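Local coordinates for protein rusticyanin (PDB 2CAK) that carries electrons from cytochrome c552 to the A-type oxidase through a single bound copper ion in the periplasm, at residues F48-F53 against P140-T145; Y135-P140 against T145-K150; F75-T78 against G83-F86; Q19-K24 against V30-K35; F53-H56 against N60-L63. All coordinates share one frame; numbering follows the deposited sequence. Where two conformers were deposited one is given.

Interaction 1 (F48-F53 against P140-T145); sequences FPFPSF and PGHAAT. With CU1 (copper (I) ion), chain B.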
# COMPACT_ATOMS: atom_id res chain seq x y z
N PHE A 48 -13.87 -0.95 6.79
CA PHE A 48 -12.67 -0.63 7.59
C PHE A 48 -12.60 0.87 7.86
O PHE A 48 -13.24 1.63 7.12
CB PHE A 48 -11.40 -1.06 6.82
CG PHE A 48 -11.16 -2.57 6.88
CD1 PHE A 48 -10.30 -3.14 7.84
CD2 PHE A 48 -11.77 -3.45 6.00
CE1 PHE A 48 -10.07 -4.52 7.87
CE2 PHE A 48 -11.51 -4.80 6.03
CZ PHE A 48 -10.63 -5.34 6.94
N PRO A 49 -11.87 1.29 8.90
CA PRO A 49 -11.80 2.69 9.25
C PRO A 49 -11.20 3.56 8.15
O PRO A 49 -10.23 3.25 7.48
CB PRO A 49 -10.85 2.71 10.46
CG PRO A 49 -10.84 1.33 11.00
CD PRO A 49 -11.13 0.43 9.81
N PHE A 50 -11.81 4.75 7.98
CA PHE A 50 -11.25 5.81 7.18
C PHE A 50 -10.30 6.65 8.04
O PHE A 50 -10.73 7.14 9.10
CB PHE A 50 -12.31 6.70 6.52
CG PHE A 50 -11.84 7.85 5.67
CD1 PHE A 50 -11.55 9.08 6.24
CD2 PHE A 50 -11.66 7.67 4.30
CE1 PHE A 50 -11.07 10.06 5.49
CE2 PHE A 50 -11.17 8.71 3.52
CZ PHE A 50 -10.91 9.90 4.12
N PRO A 51 -9.15 7.05 7.54
CA PRO A 51 -8.42 6.57 6.36
C PRO A 51 -7.43 5.47 6.79
O PRO A 51 -6.79 5.59 7.82
CB PRO A 51 -7.73 7.84 5.91
CG PRO A 51 -7.40 8.57 7.17
CD PRO A 51 -8.43 8.20 8.17
N SER A 52 -7.30 4.42 6.01
CA SER A 52 -6.45 3.30 6.34
C SER A 52 -6.10 2.50 5.08
O SER A 52 -6.83 2.59 4.10
CB SER A 52 -7.12 2.38 7.32
OG SER A 52 -8.22 1.68 6.84
N PHE A 53 -5.02 1.74 5.16
CA PHE A 53 -4.71 0.71 4.19
C PHE A 53 -5.02 -0.66 4.75
O PHE A 53 -4.79 -0.90 5.94
CB PHE A 53 -3.21 0.72 3.89
CG PHE A 53 -2.65 1.95 3.19
CD1 PHE A 53 -2.90 2.17 1.84
CD2 PHE A 53 -1.89 2.88 3.88
CE1 PHE A 53 -2.34 3.25 1.22
CE2 PHE A 53 -1.31 3.94 3.22
CZ PHE A 53 -1.55 4.16 1.90
N PRO A 140 -3.32 15.34 1.63
CA PRO A 140 -3.16 16.12 2.89
C PRO A 140 -4.08 15.69 4.01
O PRO A 140 -5.28 15.51 3.84
CB PRO A 140 -3.46 17.57 2.42
CG PRO A 140 -2.91 17.57 1.00
CD PRO A 140 -3.37 16.21 0.45
N GLY A 141 -3.49 15.43 5.16
CA GLY A 141 -4.18 15.01 6.35
C GLY A 141 -4.24 13.52 6.57
O GLY A 141 -4.49 13.09 7.70
N HIS A 142 -4.09 12.68 5.54
CA HIS A 142 -4.39 11.28 5.72
C HIS A 142 -3.32 10.56 6.55
O HIS A 142 -3.71 9.82 7.47
CB HIS A 142 -4.59 10.59 4.36
CG HIS A 142 -5.90 10.93 3.71
ND1 HIS A 142 -6.38 10.22 2.63
CD2 HIS A 142 -6.80 11.90 4.03
CE1 HIS A 142 -7.55 10.79 2.32
NE2 HIS A 142 -7.84 11.81 3.14
N ALA A 143 -2.05 10.74 6.23
CA ALA A 143 -1.01 10.17 7.07
C ALA A 143 -1.06 10.65 8.53
O ALA A 143 -0.78 9.86 9.44
CB ALA A 143 0.37 10.36 6.43
N ALA A 144 -1.35 11.93 8.68
CA ALA A 144 -1.45 12.52 10.01
C ALA A 144 -2.55 11.89 10.85
O ALA A 144 -2.50 11.90 12.08
CB ALA A 144 -1.67 14.01 9.89
N THR A 145 -3.57 11.38 10.18
CA THR A 145 -4.68 10.79 10.85
C THR A 145 -4.64 9.28 10.81
O THR A 145 -5.68 8.66 11.12
CB THR A 145 -6.00 11.37 10.28
OG1 THR A 145 -6.06 11.23 8.87
CG2 THR A 145 -5.99 12.87 10.47
CU CU1 B . -5.39 8.77 1.52
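Phe-50 and His-142 meet as an offset edge-to-face pair, the phenyl edge directed at the imidazole face. Their planes stand 82° apart and their centroids 5.3 Å apart. The touching atom of the phenyl ring is the far one, with Phe-50 CZ 3.7 Å from His-142 NE2, and CG anti to the backbone N (chi1 179°) carries it out to that point. Pro-51 serves both rings. Its CB lies over the centre of the neighbouring Phe-50 ring and also above one face of the imidazole, displaced there toward the rim. The peptide bond before Pro-51 is cis, an example of how a cis peptide bond can bring consecutive side chains together against one partner.

His-142 belongs to the ligand loop of the cupredoxin fold, the connection between the last two strands, and its ND1 binds the copper at 2.1 Å. His-84, Cys-137 and Met-147 complete the site. Phe-50 and Pro-51 therefore press on a copper ligand from a different loop, the one that leads into strand 53-55.

Further along, Pro-51 crosses Thr-145 at about a right angle, with Pro-51 CG 3.4 Å from Thr-145 OG1. That hydroxyl sits between backbone N and carbonyl carbon (chi1 54°), and from there it reaches back to its own loop, 2.7 Å from Gly-141 O and 3.1 Å from His-142 O.

Interaction 2 (Y135-P140 against T145-K150); sequences YVCQIP and TGMFGK. With CU1 (copper (I) ion), chain B.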
# COMPACT_ATOMS: atom_id res chain seq x y z
N TYR A 135 4.97 2.94 4.58
CA TYR A 135 4.09 3.20 3.45
C TYR A 135 3.03 4.21 3.92
O TYR A 135 2.49 4.06 5.01
CB TYR A 135 3.46 1.92 2.87
CG TYR A 135 2.67 1.01 3.80
CD1 TYR A 135 3.28 0.06 4.61
CD2 TYR A 135 1.30 1.11 3.88
CE1 TYR A 135 2.56 -0.75 5.46
CE2 TYR A 135 0.57 0.27 4.70
CZ TYR A 135 1.19 -0.64 5.48
OH TYR A 135 0.44 -1.45 6.32
N VAL A 136 2.80 5.24 3.09
CA VAL A 136 2.00 6.39 3.44
C VAL A 136 1.12 6.78 2.28
O VAL A 136 1.46 6.54 1.12
CB VAL A 136 2.84 7.59 3.93
CG1 VAL A 136 3.88 7.21 4.96
CG2 VAL A 136 3.53 8.32 2.78
N CYS A 137 0.02 7.45 2.55
CA CYS A 137 -0.76 8.18 1.59
C CYS A 137 -0.38 9.68 1.64
O CYS A 137 -0.19 10.21 2.76
CB CYS A 137 -2.25 8.04 1.85
SG CYS A 137 -3.31 8.99 0.71
N GLN A 138 -0.29 10.30 0.46
CA GLN A 138 0.08 11.72 0.39
C GLN A 138 -1.08 12.70 0.39
O GLN A 138 -0.82 13.91 0.38
CB GLN A 138 0.96 11.99 -0.86
CG GLN A 138 2.33 11.38 -0.73
CD GLN A 138 3.21 11.98 -1.84
OE1 GLN A 138 3.34 11.61 -3.01
NE2 GLN A 138 3.77 13.08 -1.38
N ILE A 139 -2.33 12.24 0.37
CA ILE A 139 -3.42 13.21 0.42
C ILE A 139 -3.30 14.02 1.68
O ILE A 139 -3.14 13.40 2.75
CB ILE A 139 -4.81 12.57 0.35
CG1 ILE A 139 -5.08 11.93 -1.02
CG2 ILE A 139 -5.90 13.61 0.63
CD1 ILE A 139 -6.46 11.25 -1.16
N PRO A 140 -3.32 15.34 1.63
CA PRO A 140 -3.16 16.12 2.89
C PRO A 140 -4.08 15.69 4.01
O PRO A 140 -5.28 15.51 3.84
CB PRO A 140 -3.46 17.57 2.42
CG PRO A 140 -2.91 17.57 1.00
CD PRO A 140 -3.37 16.21 0.45
N THR A 145 -3.57 11.38 10.18
CA THR A 145 -4.68 10.79 10.85
C THR A 145 -4.64 9.28 10.81
O THR A 145 -5.68 8.66 11.12
CB THR A 145 -6.00 11.37 10.28
OG1 THR A 145 -6.06 11.23 8.87
CG2 THR A 145 -5.99 12.87 10.47
N GLY A 146 -3.52 8.65 10.45
CA GLY A 146 -3.31 7.22 10.61
C GLY A 146 -3.18 6.37 9.37
O GLY A 146 -3.01 5.16 9.53
N MET A 147 -3.17 6.98 8.16
CA MET A 147 -3.07 6.17 6.96
C MET A 147 -1.61 5.92 6.63
O MET A 147 -1.03 6.57 5.73
CB MET A 147 -3.80 6.84 5.79
CG MET A 147 -4.01 5.93 4.60
SD MET A 147 -5.23 6.58 3.44
CE MET A 147 -5.29 5.19 2.26
N PHE A 148 -0.99 5.01 7.34
CA PHE A 148 0.40 4.61 7.14
C PHE A 148 0.58 3.28 7.88
O PHE A 148 -0.13 2.94 8.82
CB PHE A 148 1.40 5.66 7.64
CG PHE A 148 1.46 5.83 9.13
CD1 PHE A 148 0.63 6.74 9.77
CD2 PHE A 148 2.32 5.11 9.93
CE1 PHE A 148 0.67 6.90 11.15
CE2 PHE A 148 2.37 5.23 11.30
CZ PHE A 148 1.55 6.15 11.92
N GLY A 149 1.67 2.59 7.48
CA GLY A 149 2.16 1.45 8.17
C GLY A 149 3.64 1.27 8.03
O GLY A 149 4.28 2.01 7.28
N LYS A 150 4.20 0.29 8.72
CA LYS A 150 5.66 0.07 8.75
C LYS A 150 6.06 -1.14 7.92
O LYS A 150 5.30 -2.11 7.84
CB LYS A 150 6.04 -0.12 10.22
CG LYS A 150 7.52 -0.15 10.51
CD LYS A 150 7.82 -0.15 11.99
CE LYS A 150 7.44 -1.36 12.76
NZ LYS A 150 8.04 -1.09 14.14
CU CU1 B . -5.39 8.77 1.52
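Tyr-135 lays one face of its ring over Gly-149. Gly-149 CA is 3.8 Å from the centroid of the Tyr-135 ring and 23° off its normal, a CH-pi contact, and Gly-149 N stands above the ring centre. On the other face the ring of Phe-86 meets it, the planes only about 15° apart. CG placed between backbone N and carbonyl carbon (chi1 56°) folds the phenol across the neighbouring strand, and its OH ends in a hydrogen bond to Pro-61 O. A side chain at Gly-149 would run into that OH. A leucine in place of Tyr-135 would probably leave Pro-61 O without this donor and the backbone of Gly-149 without its flat cover.

Beneath the ring, Tyr-135 and Gly-149 form an antiparallel hydrogen-bonded pair: Tyr-135 N gives to Gly-149 O at 2.9 Å, and Gly-149 N returns to Tyr-135 O at 3.0 Å. Next to it, Val-136 and Phe-148 form a non-hydrogen-bonded pair, Val-136 CG1 being 4.0 Å from Phe-148 CB. The ladder frays into a weak bond from Cys-137 N to Met-147 O at 3.5 Å, where both chains turn to the metal. Cys-137 SG binds copper at 2.2 Å and also accepts from Ile-139 N at 3.4 Å, so the thiolate is held by two partners, metal and N-H. Met-147 is the site's fourth ligand, its SD 2.9 Å from the copper and beside Cys-137 CB.

This hairpin forms the inner part of the seven-stranded sheet: strand 131-136 has 87-89 on its other flank, and strand 148-153 has 62-65.

Interaction 3 (F75-T78 against G83-F86); sequences FINT and GHSF. With CU1 (copper (I) ion), chain B.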
# COMPACT_ATOMS: atom_id res chain seq x y z
N PHE A 75 -1.51 -2.16 -5.78
CA PHE A 75 -2.27 -1.19 -4.97
C PHE A 75 -3.60 -0.90 -5.66
O PHE A 75 -3.62 -0.55 -6.86
CB PHE A 75 -1.49 0.11 -4.79
CG PHE A 75 -2.26 1.20 -4.07
CD1 PHE A 75 -2.80 1.02 -2.82
CD2 PHE A 75 -2.48 2.40 -4.69
CE1 PHE A 75 -3.58 1.99 -2.19
CE2 PHE A 75 -3.20 3.38 -4.10
CZ PHE A 75 -3.75 3.19 -2.87
N ILE A 76 -4.68 -1.04 -4.92
CA ILE A 76 -6.03 -0.87 -5.42
C ILE A 76 -6.73 0.20 -4.59
O ILE A 76 -6.72 0.13 -3.37
CB ILE A 76 -6.84 -2.21 -5.29
CG1 ILE A 76 -6.09 -3.41 -5.83
CG2 ILE A 76 -8.23 -2.02 -5.89
CD1 ILE A 76 -6.59 -4.75 -5.35
N ASN A 77 -7.38 1.15 -5.21
CA ASN A 77 -8.12 2.15 -4.51
C ASN A 77 -9.62 1.81 -4.56
O ASN A 77 -10.29 2.02 -5.58
CB ASN A 77 -7.92 3.56 -5.06
CG ASN A 77 -8.77 4.62 -4.38
OD1 ASN A 77 -9.09 5.70 -4.99
ND2 ASN A 77 -9.17 4.38 -3.18
N THR A 78 -10.14 1.32 -3.43
CA THR A 78 -11.52 0.94 -3.28
C THR A 78 -12.43 1.98 -2.65
O THR A 78 -13.60 1.75 -2.39
CB THR A 78 -11.62 -0.40 -2.49
OG1 THR A 78 -10.81 -0.36 -1.30
CG2 THR A 78 -11.12 -1.56 -3.35
N GLY A 83 -8.85 9.90 -4.01
CA GLY A 83 -7.76 9.38 -4.81
C GLY A 83 -6.46 9.10 -4.10
O GLY A 83 -5.40 9.70 -4.37
N HIS A 84 -6.45 8.17 -3.19
CA HIS A 84 -5.33 7.86 -2.31
C HIS A 84 -4.11 7.41 -3.08
O HIS A 84 -4.20 6.86 -4.18
CB HIS A 84 -5.78 6.70 -1.39
CG HIS A 84 -6.95 6.97 -0.51
ND1 HIS A 84 -6.92 7.71 0.65
CD2 HIS A 84 -8.22 6.49 -0.65
CE1 HIS A 84 -8.14 7.67 1.16
NE2 HIS A 84 -8.98 6.95 0.40
N SER A 85 -2.96 7.59 -2.46
CA SER A 85 -1.70 7.10 -3.03
C SER A 85 -1.07 6.06 -2.10
O SER A 85 -1.50 5.88 -0.96
CB SER A 85 -0.69 8.23 -3.27
OG SER A 85 -0.17 8.77 -2.07
N PHE A 86 -0.05 5.37 -2.57
CA PHE A 86 0.73 4.40 -1.80
C PHE A 86 2.21 4.70 -2.09
O PHE A 86 2.70 4.41 -3.18
CB PHE A 86 0.36 2.97 -2.21
CG PHE A 86 1.04 1.88 -1.40
CD1 PHE A 86 0.35 1.25 -0.36
CD2 PHE A 86 2.31 1.46 -1.62
CE1 PHE A 86 0.94 0.27 0.39
CE2 PHE A 86 2.88 0.49 -0.84
CZ PHE A 86 2.23 -0.15 0.17
CU CU1 B . -5.39 8.77 1.52
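Phe-75 and Phe-86 provide the aromatic part of the contact, though their rings do not stack. It is Phe-86 CB that sits over the face of Phe-75, 3.7 Å from the centroid of the Phe-75 ring and 11° off its normal, a CH-pi contact centred on the ring. The Phe-86 ring itself leads away, its plane inclined at 37° to the other. CG anti to the backbone N (chi1 175°) sends the Phe-75 ring across to the facing segment. There its edge meets backbone, with Phe-75 CE2 3.6 Å from His-84 O in the ring plane. An alanine in place of Phe-75 would be likely to open a gap beneath Phe-86 CB and leave the backbone of the copper ligand without this lateral support.

The second kind of contact is a flat amide against an imidazole. Asn-77 comes to the edge of the His-84 ring near CD2, the two planes nearly perpendicular.

Beyond the contact itself, His-84 ND1 binds copper at 2.1 Å, on the opposite flank of the imidazole from CD2.

No hydrogen bond joins residues 75-78 to 83-86. The ligand's backbone is instead pinned by Ser-111, and Ser-85 OG by Asp-87 and Gln-138. The Phe-75 ring and the Asn-77 amide both back the buried ligand, and the apolar rings on this side are consistent with a copper site of high potential.

Interaction 4 (Q19-K24 against V30-K35); sequences QKDTGK and VTYSGK. Unlike the reference sequence in segment 19-24: Gln-19 (reference Glu).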
# COMPACT_ATOMS: atom_id res chain seq x y z
N GLN A 19 -6.88 -11.71 -2.65
CA GLN A 19 -6.56 -13.05 -2.22
C GLN A 19 -5.19 -13.53 -2.65
O GLN A 19 -4.75 -14.64 -2.29
CB GLN A 19 -7.62 -14.05 -2.77
CG GLN A 19 -8.88 -13.78 -1.97
N LYS A 20 -4.47 -12.74 -3.44
CA LYS A 20 -3.17 -13.16 -3.98
C LYS A 20 -2.00 -12.54 -3.22
O LYS A 20 -0.84 -12.69 -3.63
CB LYS A 20 -3.06 -12.81 -5.45
CG LYS A 20 -4.12 -13.23 -6.42
CD LYS A 20 -4.74 -14.58 -6.21
CE LYS A 20 -5.47 -15.01 -7.49
NZ LYS A 20 -6.94 -14.95 -7.19
N ASP A 21 -2.28 -11.89 -2.11
CA ASP A 21 -1.18 -11.50 -1.20
C ASP A 21 -0.53 -12.78 -0.64
O ASP A 21 -1.25 -13.61 -0.05
CB ASP A 21 -1.73 -10.58 -0.12
CG ASP A 21 -0.65 -10.14 0.83
OD1 ASP A 21 -0.30 -10.90 1.77
OD2 ASP A 21 -0.13 -9.00 0.63
N THR A 22 0.78 -12.90 -0.71
CA THR A 22 1.49 -14.12 -0.38
C THR A 22 2.03 -14.16 1.05
O THR A 22 2.77 -15.09 1.43
CB THR A 22 2.58 -14.48 -1.40
OG1 THR A 22 3.55 -13.44 -1.44
CG2 THR A 22 1.96 -14.70 -2.76
N GLY A 23 1.59 -13.22 1.88
CA GLY A 23 2.07 -13.15 3.26
C GLY A 23 1.31 -14.07 4.19
O GLY A 23 0.25 -14.59 3.87
N LYS A 24 1.88 -14.24 5.39
CA LYS A 24 1.28 -15.02 6.44
C LYS A 24 1.04 -14.09 7.63
O LYS A 24 1.94 -13.37 8.05
CB LYS A 24 2.16 -16.21 6.86
CG LYS A 24 1.49 -17.01 7.99
CD LYS A 24 0.08 -17.39 7.54
CE LYS A 24 -0.36 -18.70 8.21
NZ LYS A 24 -1.86 -18.73 8.36
N VAL A 30 2.33 -9.00 8.88
CA VAL A 30 2.25 -9.90 7.72
C VAL A 30 3.68 -10.24 7.31
O VAL A 30 4.45 -9.32 7.00
CB VAL A 30 1.47 -9.26 6.55
CG1 VAL A 30 1.34 -10.28 5.40
CG2 VAL A 30 0.12 -8.76 7.06
N THR A 31 4.02 -11.51 7.31
CA THR A 31 5.36 -11.96 7.03
C THR A 31 5.41 -12.65 5.66
O THR A 31 4.62 -13.53 5.37
CB THR A 31 5.88 -12.93 8.12
OG1 THR A 31 5.91 -12.25 9.41
CG2 THR A 31 7.28 -13.35 7.78
N TYR A 32 6.35 -12.21 4.83
CA TYR A 32 6.53 -12.70 3.49
C TYR A 32 7.80 -13.57 3.41
O TYR A 32 8.70 -13.37 4.22
CB TYR A 32 6.63 -11.52 2.51
CG TYR A 32 5.35 -10.69 2.46
CD1 TYR A 32 5.12 -9.66 3.36
CD2 TYR A 32 4.35 -10.93 1.53
CE1 TYR A 32 3.98 -8.90 3.36
CE2 TYR A 32 3.16 -10.18 1.51
CZ TYR A 32 2.98 -9.16 2.42
OH TYR A 32 1.87 -8.39 2.44
N SER A 33 7.84 -14.50 2.48
CA SER A 33 8.91 -15.44 2.30
C SER A 33 9.09 -15.76 0.82
O SER A 33 8.16 -15.72 0.02
CB SER A 33 8.69 -16.74 3.10
OG SER A 33 7.43 -17.21 2.77
N GLY A 34 10.31 -16.10 0.45
CA GLY A 34 10.59 -16.52 -0.90
C GLY A 34 11.35 -15.45 -1.65
O GLY A 34 11.67 -14.39 -1.11
N LYS A 35 11.70 -15.76 -2.88
CA LYS A 35 12.54 -14.91 -3.74
C LYS A 35 11.79 -13.72 -4.31
O LYS A 35 12.35 -12.65 -4.43
CB LYS A 35 13.17 -15.76 -4.86
CG LYS A 35 14.21 -16.77 -4.39
CD LYS A 35 15.49 -16.18 -3.90
CE LYS A 35 15.47 -15.69 -2.45
NZ LYS A 35 15.82 -14.23 -2.42
O HOH W 1 5.44 -14.46 0.53
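Tyr-32 OH donates to Asp-21 OD2 at 2.8 Å, using the syn lone pair of that oxygen. The carboxylate and ring planes stand 66° apart, and the OD2 atom lies at the ring's edge, in its plane. The other carboxylate oxygen works locally: Gly-23 N reaches Asp-21 OD1 at 3.0 Å from above the carboxylate plane, forming an Asx turn. His-56 ND1 also bonds to OD1 and Val-40 N to OD2. Four hydrogen bonds thus grip a buried carboxylate, which would probably be stabilised in its charged form. Extension of CG anti to the backbone N (chi1 -180°) brings it within reach of these partners.

Beyond this group, Lys-24 and Thr-31 make an antiparallel hydrogen-bonded pair, with Lys-24 N to Thr-31 O at 2.8 Å and Thr-31 N to Lys-24 O at 2.9 Å, the second bond nearly straight at the hydrogen. They open the hairpin of strands 24-26 and 29-31 at one border of the seven-stranded sheet. Where the chains part, a water bridges the gap: it donates to Thr-22 O, bonds to Thr-22 OG1 (itself bonded to His-38 N) and accepts from Ser-33 N at 3.1 Å.

Packing completes the contact. Gly-23 CA lies over the Tyr-32 ring, 3.9 Å from its centroid and offset toward the rim, while Val-30 CG1 comes within 3.7 Å of the same Gly-23 CA. Any CB at Gly-23 would collide with both neighbours. Tyr-32 also packs on Val-37 and Val-39 of the other sheet, and on Leu-63 of strand 62-65, beside strand 29-31.

Interaction 5 (F53-H56 against N60-L63); sequences FEVH and NPTL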
# COMPACT_ATOMS: atom_id res chain seq x y z
N PHE A 53 -5.02 1.74 5.16
CA PHE A 53 -4.71 0.71 4.19
C PHE A 53 -5.02 -0.66 4.75
O PHE A 53 -4.79 -0.90 5.94
CB PHE A 53 -3.21 0.72 3.89
CG PHE A 53 -2.65 1.95 3.19
CD1 PHE A 53 -2.90 2.17 1.84
CD2 PHE A 53 -1.89 2.88 3.88
CE1 PHE A 53 -2.34 3.25 1.22
CE2 PHE A 53 -1.31 3.94 3.22
CZ PHE A 53 -1.55 4.16 1.90
N GLU A 54 -5.49 -1.56 3.89
CA GLU A 54 -5.67 -2.97 4.26
C GLU A 54 -4.72 -3.82 3.40
O GLU A 54 -4.67 -3.69 2.18
CB GLU A 54 -7.11 -3.41 4.06
CG GLU A 54 -8.06 -3.00 5.19
CD GLU A 54 -8.29 -1.51 5.26
OE1 GLU A 54 -8.77 -0.91 4.34
OE2 GLU A 54 -7.98 -0.90 6.38
N VAL A 55 -4.00 -4.70 4.09
CA VAL A 55 -3.14 -5.69 3.42
C VAL A 55 -3.44 -7.04 4.04
O VAL A 55 -3.41 -7.17 5.29
CB VAL A 55 -1.66 -5.36 3.62
CG1 VAL A 55 -0.79 -6.41 2.93
CG2 VAL A 55 -1.31 -3.96 3.19
N HIS A 56 -3.79 -8.05 3.26
CA HIS A 56 -4.15 -9.37 3.77
C HIS A 56 -5.25 -9.26 4.83
O HIS A 56 -5.25 -9.97 5.82
CB HIS A 56 -2.93 -10.12 4.33
CG HIS A 56 -3.01 -11.59 4.10
ND1 HIS A 56 -2.17 -12.24 3.20
CD2 HIS A 56 -3.78 -12.55 4.63
CE1 HIS A 56 -2.48 -13.51 3.20
NE2 HIS A 56 -3.44 -13.75 4.04
N ASN A 60 -3.56 -1.47 8.35
CA ASN A 60 -2.21 -0.90 8.50
C ASN A 60 -1.22 -1.84 9.14
O ASN A 60 -0.46 -1.47 10.06
CB ASN A 60 -2.24 0.41 9.25
CG ASN A 60 -3.12 1.47 8.63
OD1 ASN A 60 -3.23 1.57 7.42
ND2 ASN A 60 -3.72 2.29 9.48
N PRO A 61 -1.06 -3.08 8.69
CA PRO A 61 -0.14 -4.04 9.33
C PRO A 61 1.32 -3.73 9.04
O PRO A 61 1.69 -3.10 8.06
CB PRO A 61 -0.53 -5.38 8.71
CG PRO A 61 -1.01 -5.00 7.34
CD PRO A 61 -1.74 -3.72 7.55
N THR A 62 2.17 -4.17 9.96
CA THR A 62 3.60 -4.17 9.73
C THR A 62 3.95 -5.29 8.74
O THR A 62 3.50 -6.43 8.97
CB THR A 62 4.36 -4.33 11.05
OG1 THR A 62 4.06 -3.19 11.86
CG2 THR A 62 5.87 -4.36 10.84
N LEU A 63 4.69 -4.96 7.71
CA LEU A 63 5.08 -5.97 6.70
C LEU A 63 6.53 -6.39 6.99
O LEU A 63 7.41 -5.50 7.09
CB LEU A 63 4.95 -5.40 5.29
CG LEU A 63 3.63 -4.70 4.97
CD1 LEU A 63 3.64 -4.30 3.49
CD2 LEU A 63 2.42 -5.56 5.24
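Phe-53 and Asn-60 are joined by a pair of hydrogen bonds where the chain, having run back from strand 53-55 through the short strand 58-59, leaves that sheet of the cupredoxin sandwich at Asn-60 for strand 62-65 of the other. Asn-60 N donates to Phe-53 O at 2.8 Å in an almost straight bond. Its side chain supplies the second link, Asn-60 OD1 accepting from Phe-53 N at 2.9 Å. Both backbone polar atoms of Phe-53 are therefore met by one residue, the amide oxygen doing what a second strand's carbonyl would do in a regular ladder. Asn-60 manages this from a left-handed backbone conformation, with CG anti to the carbonyl carbon (chi1 -57°) turning the amide back toward Phe-53. The amide plane stands 72° from the phenyl plane, and Asn-60 OD1 lies at the ring's edge, 4.0 Å from Phe-53 CD2.

The rest of the contact is apolar. Val-55 CB rests on Pro-61 CG at 3.8 Å, and the CG1 branch of Val-55, anti to the backbone N, touches Leu-63 CD2 at 4.0 Å. Three hydrophobic side chains thus face one another in the space between the sheets.

Around this contact, the Phe-53 ring turns toward the copper site, packing on Met-147 and Cys-137 and meeting Phe-86 edge-to-face. Val-55 also touches Ala-41 of strand 36-43, the sheet partner of 53-55, whereas Leu-63 lies between strands 29-31 and 148-153 in the opposite sheet.

From the N terminus, interaction 4 closes the first short loop, the hairpin at the border of the seven-stranded sheet. Interaction 5 follows in series, linking strand 53-55 of one sheet to strand 62-65 of the other, and touches interaction 4 where strands 29-31 and 62-65 run side by side. Interaction 3 then closes the short loop after strand 70-77 that presents the first copper ligand. The longer loop of interaction 1 spans interaction 3, shares Phe-53 with interaction 5, and crosses interaction 2, which has Pro-140 and Thr-145 in common with it and encloses residues 141-144. Interactions 1, 2 and 3 converge on copper; interaction 4 lies across the chain's centre from them.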